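Local coordinates for protein prophenoloxidase b (Marsupenaeus japonicus, PDB 3WKY) that probably oxidises phenols as a secreted, glycosylated type 3 copper protein, here the proenzyme with a dicopper-dioxygen cluster bound, at residues L426-V430 / M656-V660; H482-S486 / R547-E551; F590-V594 / I645-V649. All blocks are in the same frame, centred on the assembly; numbering follows the deposited sequence.

Contact 1: L426-V430 / M656-V660. With NAG (2-acetamido-2-deoxy-beta-D-glucopyranose), chain I.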
ATOM      1  N   LEU A 426     -32.106 -30.919 -40.642  1.00 25.08           N
ATOM      2  CA  LEU A 426     -33.529 -30.975 -40.319  1.00 27.82           C
ATOM      3  C   LEU A 426     -33.809 -31.334 -38.869  1.00 26.76           C
ATOM      4  O   LEU A 426     -34.802 -30.890 -38.296  1.00 30.89           O
ATOM      5  CB  LEU A 426     -34.247 -31.984 -41.227  1.00 24.53           C
ATOM      6  CG  LEU A 426     -34.299 -31.623 -42.709  1.00 30.22           C
ATOM      7  CD1 LEU A 426     -34.937 -32.757 -43.518  1.00 33.16           C
ATOM      8  CD2 LEU A 426     -35.070 -30.337 -42.894  1.00 35.80           C
ATOM      9  N   ASN A 427     -32.952 -32.161 -38.283  1.00 26.57           N
ATOM     10  CA  ASN A 427     -33.206 -32.647 -36.935  1.00 24.02           C
ATOM     11  C   ASN A 427     -31.944 -33.155 -36.262  1.00 22.65           C
ATOM     12  O   ASN A 427     -30.959 -33.499 -36.924  1.00 23.94           O
ATOM     13  CB  ASN A 427     -34.236 -33.773 -36.964  1.00 32.21           C
ATOM     14  CG  ASN A 427     -35.110 -33.795 -35.728  1.00 49.06           C
ATOM     15  OD1 ASN A 427     -34.840 -33.093 -34.748  1.00 48.93           O
ATOM     16  ND2 ASN A 427     -36.163 -34.611 -35.763  1.00 61.57           N
ATOM     17  N   VAL A 428     -31.983 -33.207 -34.937  1.00 23.56           N
ATOM     18  CA  VAL A 428     -30.858 -33.685 -34.154  1.00 22.84           C
ATOM     19  C   VAL A 428     -31.446 -34.393 -32.952  1.00 21.17           C
ATOM     20  O   VAL A 428     -32.380 -33.882 -32.328  1.00 27.47           O
ATOM     21  CB  VAL A 428     -29.977 -32.523 -33.626  1.00 23.87           C
ATOM     22  CG1 VAL A 428     -28.793 -33.077 -32.863  1.00 23.88           C
ATOM     23  CG2 VAL A 428     -29.492 -31.617 -34.754  1.00 24.37           C
ATOM     24  N   THR A 429     -30.946 -35.584 -32.643  1.00 20.58           N
ATOM     25  CA  THR A 429     -31.345 -36.283 -31.429  0.57 23.00           C
ATOM     26  C   THR A 429     -30.132 -36.966 -30.811  1.00 25.98           C
ATOM     27  O   THR A 429     -29.259 -37.453 -31.526  1.00 27.21           O
ATOM     28  CB  THR A 429     -32.458 -37.324 -31.689  0.57 30.62           C
ATOM     29  OG1 THR A 429     -32.804 -37.971 -30.459  0.57 29.32           O
ATOM     30  CG2 THR A 429     -31.994 -38.369 -32.678  0.57 33.41           C
ATOM     31  N   VAL A 430     -30.091 -36.994 -29.484  1.00 23.82           N
ATOM     32  CA  VAL A 430     -28.992 -37.599 -28.760  1.00 22.70           C
ATOM     33  C   VAL A 430     -29.575 -38.669 -27.845  1.00 22.44           C
ATOM     34  O   VAL A 430     -30.603 -38.443 -27.195  1.00 26.11           O
ATOM     35  CB  VAL A 430     -28.230 -36.525 -27.942  1.00 24.27           C
ATOM     36  CG1 VAL A 430     -27.220 -37.163 -27.007  1.00 24.58           C
ATOM     37  CG2 VAL A 430     -27.540 -35.547 -28.884  1.00 21.78           C
ATOM     38  N   MET A 656     -28.122 -26.127 -37.199  1.00 18.80           N
ATOM     39  CA  MET A 656     -29.220 -26.348 -36.259  1.00 20.98           C
ATOM     40  C   MET A 656     -28.709 -26.311 -34.823  1.00 25.69           C
ATOM     41  O   MET A 656     -27.622 -26.810 -34.531  1.00 24.06           O
ATOM     42  CB  MET A 656     -29.935 -27.677 -36.537  1.00 28.29           C
ATOM     43  CG  MET A 656     -31.039 -28.023 -35.535  1.00 23.89           C
ATOM     44  SD  MET A 656     -32.274 -29.171 -36.228  1.00 31.06           S
ATOM     45  CE  MET A 656     -33.112 -28.099 -37.403  1.00 35.69           C
ATOM     46  N   LEU A 657     -29.494 -25.715 -33.933  1.00 21.91           N
ATOM     47  CA  LEU A 657     -29.116 -25.642 -32.523  1.00 21.59           C
ATOM     48  C   LEU A 657     -29.959 -26.590 -31.684  1.00 25.41           C
ATOM     49  O   LEU A 657     -31.151 -26.365 -31.468  1.00 27.69           O
ATOM     50  CB  LEU A 657     -29.262 -24.214 -31.999  1.00 24.22           C
ATOM     51  CG  LEU A 657     -28.808 -24.002 -30.555  1.00 29.11           C
ATOM     52  CD1 LEU A 657     -27.286 -24.156 -30.465  1.00 20.28           C
ATOM     53  CD2 LEU A 657     -29.270 -22.638 -30.026  1.00 26.35           C
ATOM     54  N   GLN A 658     -29.331 -27.662 -31.223  1.00 20.06           N
ATOM     55  CA  GLN A 658     -29.986 -28.645 -30.376  0.56 19.91           C
ATOM     56  C   GLN A 658     -29.608 -28.341 -28.915  1.00 27.72           C
ATOM     57  O   GLN A 658     -28.775 -27.464 -28.649  1.00 23.47           O
ATOM     58  CB  GLN A 658     -29.601 -30.064 -30.868  0.56 21.82           C
ATOM     59  CG  GLN A 658     -29.524 -31.211 -29.857  0.56 21.13           C
ATOM     60  CD  GLN A 658     -30.818 -31.969 -29.649  0.56 28.70           C
ATOM     61  OE1 GLN A 658     -31.907 -31.487 -29.970  0.56 24.08           O
ATOM     62  NE2 GLN A 658     -30.701 -33.176 -29.093  0.56 18.64           N
ATOM     63  N   GLU A 659     -30.224 -29.053 -27.983  1.00 23.82           N
ATOM     64  CA  GLU A 659     -29.989 -28.836 -26.572  1.00 26.75           C
ATOM     65  C   GLU A 659     -29.957 -30.190 -25.873  1.00 29.23           C
ATOM     66  O   GLU A 659     -30.780 -31.062 -26.169  1.00 24.56           O
ATOM     67  CB  GLU A 659     -31.136 -27.985 -26.033  1.00 29.45           C
ATOM     68  CG  GLU A 659     -30.819 -27.178 -24.820  1.00 37.07           C
ATOM     69  CD  GLU A 659     -31.912 -26.161 -24.499  1.00 42.10           C
ATOM     70  OE1 GLU A 659     -32.825 -26.497 -23.716  1.00 41.30           O
ATOM     71  OE2 GLU A 659     -31.855 -25.026 -25.028  1.00 37.73           O
ATOM     72  N   VAL A 660     -28.996 -30.394 -24.976  1.00 19.44           N
ATOM     73  CA  VAL A 660     -28.975 -31.608 -24.163  1.00 19.70           C
ATOM     74  C   VAL A 660     -28.882 -31.250 -22.689  1.00 26.05           C
ATOM     75  O   VAL A 660     -28.479 -30.133 -22.338  1.00 23.68           O
ATOM     76  CB  VAL A 660     -27.815 -32.567 -24.542  1.00 22.64           C
ATOM     77  CG1 VAL A 660     -27.876 -32.913 -26.025  1.00 24.01           C
ATOM     78  CG2 VAL A 660     -26.459 -31.971 -24.175  1.00 25.10           C
TER
HETATM   79  C1  NAG I 707     -36.840 -34.612 -34.490  1.00 67.41           C
HETATM   80  C2  NAG I 707     -38.279 -34.318 -34.899  1.00 72.25           C
HETATM   81  C3  NAG I 707     -39.178 -34.278 -33.668  1.00 75.56           C
HETATM   82  C4  NAG I 707     -38.939 -35.471 -32.745  1.00 78.88           C
HETATM   83  C5  NAG I 707     -37.464 -35.837 -32.585  1.00 71.96           C
HETATM   84  C6  NAG I 707     -37.357 -37.184 -31.872  1.00 62.10           C
HETATM   85  C7  NAG I 707     -38.468 -33.066 -36.963  1.00 63.51           C
HETATM   86  C8  NAG I 707     -38.599 -31.731 -37.638  1.00 53.63           C
HETATM   87  N2  NAG I 707     -38.356 -33.068 -35.637  1.00 64.60           N
HETATM   88  O3  NAG I 707     -40.526 -34.290 -34.088  1.00 84.48           O
HETATM   89  O4  NAG I 707     -39.454 -35.176 -31.465  1.00 84.24           O
HETATM   90  O5  NAG I 707     -36.796 -35.865 -33.833  1.00 68.18           O
HETATM   91  O6  NAG I 707     -36.865 -38.196 -32.724  1.00 64.72           O
HETATM   92  O7  NAG I 707     -38.457 -34.103 -37.625  1.00 64.22           O

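Contact 2: H482-S486 / R547-E551. With NAG (2-acetamido-2-deoxy-beta-D-glucopyranose), chain F.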
ATOM      1  N   HIS A 482     -18.584 -41.712 -17.903  1.00 23.34           N
ATOM      2  CA  HIS A 482     -19.903 -41.493 -18.482  1.00 20.09           C
ATOM      3  C   HIS A 482     -20.270 -42.722 -19.308  1.00 21.72           C
ATOM      4  O   HIS A 482     -19.385 -43.403 -19.814  1.00 21.28           O
ATOM      5  CB  HIS A 482     -19.865 -40.272 -19.406  1.00 21.93           C
ATOM      6  CG  HIS A 482     -19.054 -40.485 -20.645  1.00 24.02           C
ATOM      7  ND1 HIS A 482     -19.597 -40.976 -21.818  1.00 23.46           N
ATOM      8  CD2 HIS A 482     -17.734 -40.305 -20.895  1.00 24.00           C
ATOM      9  CE1 HIS A 482     -18.653 -41.070 -22.735  1.00 23.40           C
ATOM     10  NE2 HIS A 482     -17.509 -40.671 -22.199  1.00 26.18           N
ATOM     11  N   PRO A 483     -21.576 -43.013 -19.442  1.00 24.87           N
ATOM     12  CA  PRO A 483     -22.042 -44.068 -20.361  1.00 23.67           C
ATOM     13  C   PRO A 483     -21.803 -43.685 -21.817  1.00 25.77           C
ATOM     14  O   PRO A 483     -21.802 -42.485 -22.121  1.00 26.90           O
ATOM     15  CB  PRO A 483     -23.557 -44.112 -20.109  1.00 24.64           C
ATOM     16  CG  PRO A 483     -23.749 -43.521 -18.754  1.00 26.58           C
ATOM     17  CD  PRO A 483     -22.663 -42.476 -18.605  1.00 24.54           C
ATOM     18  N   ASP A 484     -21.618 -44.663 -22.706  1.00 23.81           N
ATOM     19  CA  ASP A 484     -21.606 -44.371 -24.141  1.00 30.56           C
ATOM     20  C   ASP A 484     -22.901 -43.675 -24.548  1.00 23.74           C
ATOM     21  O   ASP A 484     -23.949 -43.880 -23.932  1.00 27.42           O
ATOM     22  CB  ASP A 484     -21.476 -45.650 -24.983  1.00 31.77           C
ATOM     23  CG  ASP A 484     -20.126 -46.330 -24.840  1.00 40.60           C
ATOM     24  OD1 ASP A 484     -19.151 -45.676 -24.412  1.00 33.55           O
ATOM     25  OD2 ASP A 484     -20.043 -47.533 -25.179  1.00 40.04           O
ATOM     26  N   PHE A 485     -22.828 -42.850 -25.587  1.00 23.43           N
ATOM     27  CA  PHE A 485     -24.025 -42.283 -26.181  1.00 22.69           C
ATOM     28  C   PHE A 485     -23.862 -42.198 -27.687  1.00 26.76           C
ATOM     29  O   PHE A 485     -22.749 -42.285 -28.211  1.00 27.36           O
ATOM     30  CB  PHE A 485     -24.356 -40.895 -25.600  1.00 21.93           C
ATOM     31  CG  PHE A 485     -23.298 -39.851 -25.849  1.00 25.38           C
ATOM     32  CD1 PHE A 485     -22.225 -39.714 -24.978  1.00 27.42           C
ATOM     33  CD2 PHE A 485     -23.399 -38.977 -26.927  1.00 24.26           C
ATOM     34  CE1 PHE A 485     -21.249 -38.751 -25.197  1.00 24.94           C
ATOM     35  CE2 PHE A 485     -22.430 -38.009 -27.152  1.00 30.65           C
ATOM     36  CZ  PHE A 485     -21.351 -37.895 -26.281  1.00 20.44           C
ATOM     37  N   SER A 486     -24.982 -42.059 -28.391  1.00 26.24           N
ATOM     38  CA  SER A 486     -24.924 -41.792 -29.817  0.52 22.33           C
ATOM     39  C   SER A 486     -25.796 -40.588 -30.142  1.00 19.51           C
ATOM     40  O   SER A 486     -26.577 -40.127 -29.306  1.00 25.95           O
ATOM     41  CB  SER A 486     -25.401 -42.999 -30.617  0.52 28.85           C
ATOM     42  OG  SER A 486     -26.809 -43.094 -30.551  0.52 25.78           O
ATOM     43  N   ARG A 547     -23.690 -41.201 -35.149  1.00 23.17           N
ATOM     44  CA  ARG A 547     -22.337 -41.359 -34.646  1.00 25.49           C
ATOM     45  C   ARG A 547     -22.361 -41.832 -33.209  1.00 24.06           C
ATOM     46  O   ARG A 547     -23.176 -41.373 -32.404  1.00 25.99           O
ATOM     47  CB  ARG A 547     -21.573 -40.032 -34.728  1.00 25.24           C
ATOM     48  CG  ARG A 547     -21.174 -39.654 -36.138  1.00 27.91           C
ATOM     49  CD  ARG A 547     -19.899 -40.360 -36.558  1.00 30.62           C
ATOM     50  NE  ARG A 547     -18.719 -39.607 -36.137  1.00 28.67           N
ATOM     51  CZ  ARG A 547     -17.481 -39.850 -36.555  1.00 32.86           C
ATOM     52  NH1 ARG A 547     -17.249 -40.837 -37.408  1.00 28.13           N
ATOM     53  NH2 ARG A 547     -16.471 -39.101 -36.122  1.00 27.75           N
ATOM     54  N   HIS A 548     -21.463 -42.755 -32.881  1.00 22.08           N
ATOM     55  CA  HIS A 548     -21.298 -43.258 -31.517  0.58 24.57           C
ATOM     56  C   HIS A 548     -20.237 -42.413 -30.830  1.00 21.56           C
ATOM     57  O   HIS A 548     -19.325 -41.921 -31.487  1.00 20.72           O
ATOM     58  CB  HIS A 548     -20.828 -44.715 -31.532  0.58 23.79           C
ATOM     59  CG  HIS A 548     -20.795 -45.361 -30.175  0.58 26.28           C
ATOM     60  ND1 HIS A 548     -19.766 -45.167 -29.282  0.58 25.46           N
ATOM     61  CD2 HIS A 548     -21.667 -46.206 -29.576  0.58 29.15           C
ATOM     62  CE1 HIS A 548     -20.008 -45.857 -28.179  0.58 25.58           C
ATOM     63  NE2 HIS A 548     -21.149 -46.499 -28.333  0.58 30.37           N
ATOM     64  N   SER A 549     -20.346 -42.269 -29.521  1.00 23.52           N
ATOM     65  CA  SER A 549     -19.407 -41.417 -28.790  1.00 23.55           C
ATOM     66  C   SER A 549     -17.958 -41.900 -28.901  1.00 27.13           C
ATOM     67  O   SER A 549     -17.036 -41.082 -28.953  1.00 23.18           O
ATOM     68  CB  SER A 549     -19.869 -41.233 -27.339  1.00 21.67           C
ATOM     69  OG  SER A 549     -19.958 -42.463 -26.640  1.00 22.76           O
ATOM     70  N   ASN A 550     -17.750 -43.215 -28.992  1.00 23.20           N
ATOM     71  CA  ASN A 550     -16.392 -43.762 -29.121  1.00 24.37           C
ATOM     72  C   ASN A 550     -15.759 -43.438 -30.469  1.00 24.11           C
ATOM     73  O   ASN A 550     -14.572 -43.663 -30.662  1.00 25.36           O
ATOM     74  CB  ASN A 550     -16.371 -45.285 -28.926  1.00 33.55           C
ATOM     75  CG  ASN A 550     -16.376 -45.704 -27.470  1.00 43.71           C
ATOM     76  OD1 ASN A 550     -16.480 -44.874 -26.567  1.00 45.31           O
ATOM     77  ND2 ASN A 550     -16.274 -47.021 -27.239  1.00 46.27           N
ATOM     78  N   GLU A 551     -16.549 -42.923 -31.411  1.00 21.31           N
ATOM     79  CA  GLU A 551     -16.017 -42.575 -32.724  1.00 18.12           C
ATOM     80  C   GLU A 551     -15.582 -41.122 -32.804  1.00 25.35           C
ATOM     81  O   GLU A 551     -15.074 -40.690 -33.837  1.00 21.44           O
ATOM     82  CB  GLU A 551     -17.078 -42.772 -33.827  1.00 21.84           C
ATOM     83  CG  GLU A 551     -17.726 -44.127 -33.907  1.00 30.07           C
ATOM     84  CD  GLU A 551     -18.722 -44.191 -35.063  1.00 30.86           C
ATOM     85  OE1 GLU A 551     -18.290 -44.491 -36.195  1.00 38.67           O
ATOM     86  OE2 GLU A 551     -19.920 -43.903 -34.845  1.00 25.14           O
TER
HETATM   87  C1  NAG F 704     -16.432 -47.373 -25.845  1.00 41.01           C
HETATM   88  C2  NAG F 704     -16.943 -48.808 -26.007  1.00 50.40           C
HETATM   89  C3  NAG F 704     -17.131 -49.439 -24.633  1.00 47.97           C
HETATM   90  C4  NAG F 704     -15.814 -49.399 -23.872  1.00 50.44           C
HETATM   91  C5  NAG F 704     -15.202 -48.000 -23.880  1.00 49.65           C
HETATM   92  C6  NAG F 704     -13.768 -48.058 -23.367  1.00 46.12           C
HETATM   93  C7  NAG F 704     -18.216 -49.589 -27.924  1.00 57.44           C
HETATM   94  C8  NAG F 704     -19.573 -50.053 -28.368  1.00 45.99           C
HETATM   95  N2  NAG F 704     -18.164 -48.876 -26.797  1.00 52.02           N
HETATM   96  O3  NAG F 704     -17.553 -50.776 -24.760  1.00 47.73           O
HETATM   97  O4  NAG F 704     -16.021 -49.810 -22.538  1.00 55.76           O
HETATM   98  O5  NAG F 704     -15.181 -47.437 -25.180  1.00 50.97           O
HETATM   99  O6  NAG F 704     -12.935 -48.501 -24.416  1.00 54.48           O
HETATM  100  O7  NAG F 704     -17.216 -49.867 -28.587  1.00 52.65           O
HETATM  101  O   HOH W   1     -22.100 -39.650 -30.011  1.00 35.59           O

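Contact 3: F590-V594 / I645-V649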
ATOM      1  N   PHE A 590     -27.032 -27.657 -21.938  1.00 18.80           N
ATOM      2  CA  PHE A 590     -25.977 -27.308 -22.888  1.00 21.39           C
ATOM      3  C   PHE A 590     -26.514 -27.117 -24.297  1.00 22.31           C
ATOM      4  O   PHE A 590     -27.417 -27.844 -24.735  1.00 22.66           O
ATOM      5  CB  PHE A 590     -24.907 -28.403 -22.948  1.00 21.59           C
ATOM      6  CG  PHE A 590     -24.062 -28.512 -21.711  1.00 17.64           C
ATOM      7  CD1 PHE A 590     -24.547 -29.145 -20.576  1.00 17.75           C
ATOM      8  CD2 PHE A 590     -22.757 -28.025 -21.703  1.00 18.83           C
ATOM      9  CE1 PHE A 590     -23.765 -29.264 -19.436  1.00 19.91           C
ATOM     10  CE2 PHE A 590     -21.958 -28.137 -20.562  1.00 19.05           C
ATOM     11  CZ  PHE A 590     -22.470 -28.760 -19.424  1.00 18.83           C
ATOM     12  N   HIS A 591     -25.942 -26.148 -25.011  1.00 20.82           N
ATOM     13  CA  HIS A 591     -26.162 -26.038 -26.445  1.00 22.12           C
ATOM     14  C   HIS A 591     -25.402 -27.155 -27.148  1.00 22.39           C
ATOM     15  O   HIS A 591     -24.274 -27.472 -26.775  1.00 19.38           O
ATOM     16  CB  HIS A 591     -25.624 -24.714 -26.983  1.00 18.93           C
ATOM     17  CG  HIS A 591     -26.360 -23.500 -26.507  1.00 22.30           C
ATOM     18  ND1 HIS A 591     -27.706 -23.304 -26.733  1.00 24.79           N
ATOM     19  CD2 HIS A 591     -25.921 -22.391 -25.863  1.00 23.44           C
ATOM     20  CE1 HIS A 591     -28.070 -22.140 -26.223  1.00 26.54           C
ATOM     21  NE2 HIS A 591     -27.004 -21.564 -25.692  1.00 24.31           N
ATOM     22  N   PHE A 592     -26.007 -27.712 -28.198  1.00 20.23           N
ATOM     23  CA  PHE A 592     -25.395 -28.760 -29.014  1.00 21.00           C
ATOM     24  C   PHE A 592     -25.538 -28.241 -30.445  1.00 24.36           C
ATOM     25  O   PHE A 592     -26.569 -28.429 -31.100  1.00 21.24           O
ATOM     26  CB  PHE A 592     -26.171 -30.064 -28.781  1.00 20.57           C
ATOM     27  CG  PHE A 592     -25.529 -31.316 -29.341  1.00 20.77           C
ATOM     28  CD1 PHE A 592     -25.828 -31.747 -30.636  1.00 24.22           C
ATOM     29  CD2 PHE A 592     -24.730 -32.127 -28.540  1.00 24.04           C
ATOM     30  CE1 PHE A 592     -25.278 -32.929 -31.145  1.00 19.61           C
ATOM     31  CE2 PHE A 592     -24.181 -33.309 -29.037  1.00 25.73           C
ATOM     32  CZ  PHE A 592     -24.462 -33.710 -30.344  1.00 23.17           C
ATOM     33  N   PHE A 593     -24.513 -27.535 -30.912  1.00 18.25           N
ATOM     34  CA  PHE A 593     -24.540 -26.860 -32.211  1.00 19.07           C
ATOM     35  C   PHE A 593     -24.126 -27.836 -33.304  1.00 19.39           C
ATOM     36  O   PHE A 593     -23.125 -28.546 -33.157  1.00 17.39           O
ATOM     37  CB  PHE A 593     -23.565 -25.667 -32.178  1.00 18.50           C
ATOM     38  CG  PHE A 593     -23.272 -25.037 -33.541  1.00 17.39           C
ATOM     39  CD1 PHE A 593     -22.294 -25.570 -34.390  1.00 15.85           C
ATOM     40  CD2 PHE A 593     -23.916 -23.876 -33.928  1.00 17.25           C
ATOM     41  CE1 PHE A 593     -22.004 -24.981 -35.614  1.00 15.09           C
ATOM     42  CE2 PHE A 593     -23.636 -23.273 -35.156  1.00 15.40           C
ATOM     43  CZ  PHE A 593     -22.672 -23.825 -35.998  1.00 17.29           C
ATOM     44  N   VAL A 594     -24.881 -27.863 -34.404  1.00 21.02           N
ATOM     45  CA  VAL A 594     -24.586 -28.764 -35.521  1.00 20.57           C
ATOM     46  C   VAL A 594     -24.539 -27.981 -36.829  1.00 19.85           C
ATOM     47  O   VAL A 594     -25.491 -27.270 -37.162  1.00 22.61           O
ATOM     48  CB  VAL A 594     -25.676 -29.864 -35.658  1.00 18.27           C
ATOM     49  CG1 VAL A 594     -25.354 -30.807 -36.833  1.00 21.14           C
ATOM     50  CG2 VAL A 594     -25.830 -30.636 -34.357  1.00 20.43           C
ATOM     51  N   ILE A 645     -26.788 -17.095 -30.267  1.00 18.93           N
ATOM     52  CA  ILE A 645     -26.465 -18.274 -31.060  1.00 19.91           C
ATOM     53  C   ILE A 645     -27.732 -18.718 -31.788  1.00 19.07           C
ATOM     54  O   ILE A 645     -27.656 -19.188 -32.913  1.00 18.38           O
ATOM     55  CB  ILE A 645     -25.835 -19.420 -30.216  1.00 21.22           C
ATOM     56  CG1 ILE A 645     -25.350 -20.564 -31.114  1.00 15.74           C
ATOM     57  CG2 ILE A 645     -26.787 -19.906 -29.122  1.00 22.22           C
ATOM     58  CD1 ILE A 645     -24.253 -20.135 -32.096  1.00 18.27           C
ATOM     59  N   GLU A 646     -28.887 -18.516 -31.157  1.00 21.47           N
ATOM     60  CA  GLU A 646     -30.179 -18.790 -31.802  1.00 25.54           C
ATOM     61  C   GLU A 646     -30.363 -17.981 -33.095  1.00 23.84           C
ATOM     62  O   GLU A 646     -30.701 -18.545 -34.151  1.00 25.20           O
ATOM     63  CB  GLU A 646     -31.329 -18.517 -30.823  1.00 27.87           C
ATOM     64  CG  GLU A 646     -31.397 -19.491 -29.639  1.00 32.55           C
ATOM     65  CD  GLU A 646     -30.517 -19.100 -28.442  1.00 37.44           C
ATOM     66  OE1 GLU A 646     -29.646 -18.207 -28.560  1.00 28.40           O
ATOM     67  OE2 GLU A 646     -30.702 -19.704 -27.363  1.00 38.42           O
ATOM     68  N   ASP A 647     -30.150 -16.668 -33.018  1.00 22.63           N
ATOM     69  CA  ASP A 647     -30.262 -15.802 -34.194  1.00 25.23           C
ATOM     70  C   ASP A 647     -29.258 -16.194 -35.267  1.00 28.93           C
ATOM     71  O   ASP A 647     -29.564 -16.168 -36.459  1.00 23.84           O
ATOM     72  CB  ASP A 647     -30.055 -14.326 -33.831  1.00 22.61           C
ATOM     73  CG  ASP A 647     -31.234 -13.724 -33.089  1.00 35.11           C
ATOM     74  OD1 ASP A 647     -32.286 -14.393 -32.967  1.00 32.24           O
ATOM     75  OD2 ASP A 647     -31.108 -12.567 -32.637  1.00 37.81           O
ATOM     76  N   PHE A 648     -28.049 -16.538 -34.840  1.00 19.99           N
ATOM     77  CA  PHE A 648     -26.993 -16.943 -35.766  1.00 20.39           C
ATOM     78  C   PHE A 648     -27.397 -18.178 -36.565  1.00 21.95           C
ATOM     79  O   PHE A 648     -27.287 -18.203 -37.787  1.00 25.09           O
ATOM     80  CB  PHE A 648     -25.715 -17.231 -34.970  1.00 20.21           C
ATOM     81  CG  PHE A 648     -24.541 -17.661 -35.813  1.00 20.17           C
ATOM     82  CD1 PHE A 648     -23.842 -16.737 -36.573  1.00 19.25           C
ATOM     83  CD2 PHE A 648     -24.112 -18.984 -35.804  1.00 18.94           C
ATOM     84  CE1 PHE A 648     -22.746 -17.122 -37.350  1.00 21.22           C
ATOM     85  CE2 PHE A 648     -23.012 -19.380 -36.571  1.00 23.16           C
ATOM     86  CZ  PHE A 648     -22.330 -18.444 -37.343  1.00 21.44           C
ATOM     87  N   VAL A 649     -27.874 -19.200 -35.869  1.00 15.99           N
ATOM     88  CA  VAL A 649     -28.197 -20.485 -36.484  0.57 19.89           C
ATOM     89  C   VAL A 649     -29.429 -20.361 -37.388  1.00 25.95           C
ATOM     90  O   VAL A 649     -29.543 -21.032 -38.422  1.00 23.50           O
ATOM     91  CB  VAL A 649     -28.419 -21.545 -35.373  0.57 22.25           C
ATOM     92  CG1 VAL A 649     -29.168 -22.747 -35.877  0.57 19.98           C
ATOM     93  CG2 VAL A 649     -27.076 -21.961 -34.749  0.57 19.89           C
TER

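Contact 1: L426-V430 / M656-V660
At Leu426 the strand is already distorted: Leu426 and Asn427 both face Thr490 on the neighbouring strand 485-493, a classic beta bulge, and Leu426 has helix-like backbone angles (-103/-33). Leu426 points away from 656-660, but its carbonyl O lies 3.4 Å from Met656 CE. Asn427 also points away and carries the sugar: its ND2 is bonded to C1 of the NAG at 1.4 Å, while its OD1 accepts a hydrogen bond from Val428 N at 2.9 Å. With Val428 and Thr429 it forms an N-glycosylation sequon. Met656 SD packs against both Asn427 CA (3.7 Å) and Val428 CG2 (4.0 Å). Val428, buried, points toward the opposing strand and sets its CG1 3.6 Å from Gln658 CG. Thr429 turns outward again, and Val430 turns back in, its CG2 3.9 Å from Val660 CG1. The in-out-in order of Val428, Thr429 and Val430, with axes 7.6 Å apart at 23° and no hydrogen bond across, fits face-to-face packing of two sheets in a beta sandwich, as in the Ig-like domain of hemocyanins; Val428 also meets Phe592 and Val594 of the facing sheet. Val428 O and Gln658 OE1, 3.4 Å apart, are both acceptors; Gln658 NE2 instead makes a weak hydrogen bond to Asn444, whose OD1 also takes Val430 N. The strands therefore meet through van der Waals packing of Val428, Val430, Met656, Val660 and the aliphatic part of Gln658.

Contact 2: H482-S486 / R547-E551
Arg547 contributes its backbone: its O receives a CA-H...O contact from Ser486 CA at 3.2 Å, and water 1 donates to it (3.1 Å) and to Phe485 O (3.3 Å). Its side chain forms a salt bridge with Asp531 and a cation-pi contact with Phe533. His548 pairs with Ser486 as an antiparallel non-hydrogen-bonded pair, CA to CA 4.3 Å; its ring edge meets Asp484, CE1 to CG 3.4 Å. Here strand 541-548, outermost in the three-stranded sheet of the Ig-like domain, gives way to a 3-10 turn, with Glu551 N bonded to His548 O at 3.0 Å. Ser549 closes the pairing: its N donates to Phe485 O (2.7 Å), its OG accepts from Phe485 N (3.1 Å), and its CB sits 3.6 Å above the Phe485 ring centroid, a CH-pi contact. Asn550 ND2 bears the NAG (1.4 Å to C1), whose N2 donates to Asp484 OD2 at 2.8 Å, while Arg576 binds both Asp484 and Asn550 OD1. Glu551 turns back, OE2 accepting from His548 N at 2.7 Å.

Contact 3: F590-V594 / I645-V649
Helix 645-650 lies along one face of strand 588-598, the two short axes 11.0 Å apart and only 19° from parallel, so side chains alone bridge the gap. On the strand, alternation makes two bumps on this face, His591 and Phe593, with a hollow between them. On the helix, a single turn, closed by Val649 N bonded to Ile645 O at 3.0 Å, brings Ile645, Phe648 and Val649 to the side that faces the strand. Ile645 fits between the strand's bumps. Its CG2 lies over the face of the His591 imidazole, 4.0 Å from the ring centroid and 18° off the normal, a CH-pi contact, while its CD1 reaches Phe593 CD2 at 4.2 Å. The CD2/CE2 side of the Phe593 ring in turn sits against the shallow dent between Ile645, Phe648 and Val649: its CE2 lies 3.7 Å from Val649 CG2 and 4.2 Å from Phe648 CE2, the latter contact falling at the edge of the Phe648 ring. Glu646 closes the margin, with OE2 3.8 Å from His591 CE1. Leu657 of the adjacent strand 655-664 touches His591, Ile645 and Val649, and Trp527 touches both His591 and Ile645. Phe592 and Val594 point to the other face of the sheet, where they meet Val428 inside the beta sandwich. The helix thus covers the outer face of the larger sheet in the Ig-like domain. With no hydrogen bond across and five of the six touching residues buried, the contact rests on shape and apolar burial rather than on directed polar bonds.

Contacts 1 and 3 share a sheet: strands 655-664 and 588-598 are neighbours, and Gln658 O lies 2.8 Å from Phe592 N and Met656 N 2.9 Å from Val594 O, both probable hydrogen bonds, with the contact centres about 9 Å apart. Contact 2 belongs to the facing sheet, in which strand 424-432 of contact 1 neighbours strand 485-493; the two centres are about 16 Å apart, and Val430 CG1 lies 3.8 Å from Ser486 O. Contacts 2 and 3 do not touch, their nearest atoms about 5 Å apart. Along the chain, both are nested inside the loop closed by contact 1. No segment supplies a residue to the Cu2-O2 pocket, whereas contacts 1 and 2 each carry an N-glycan.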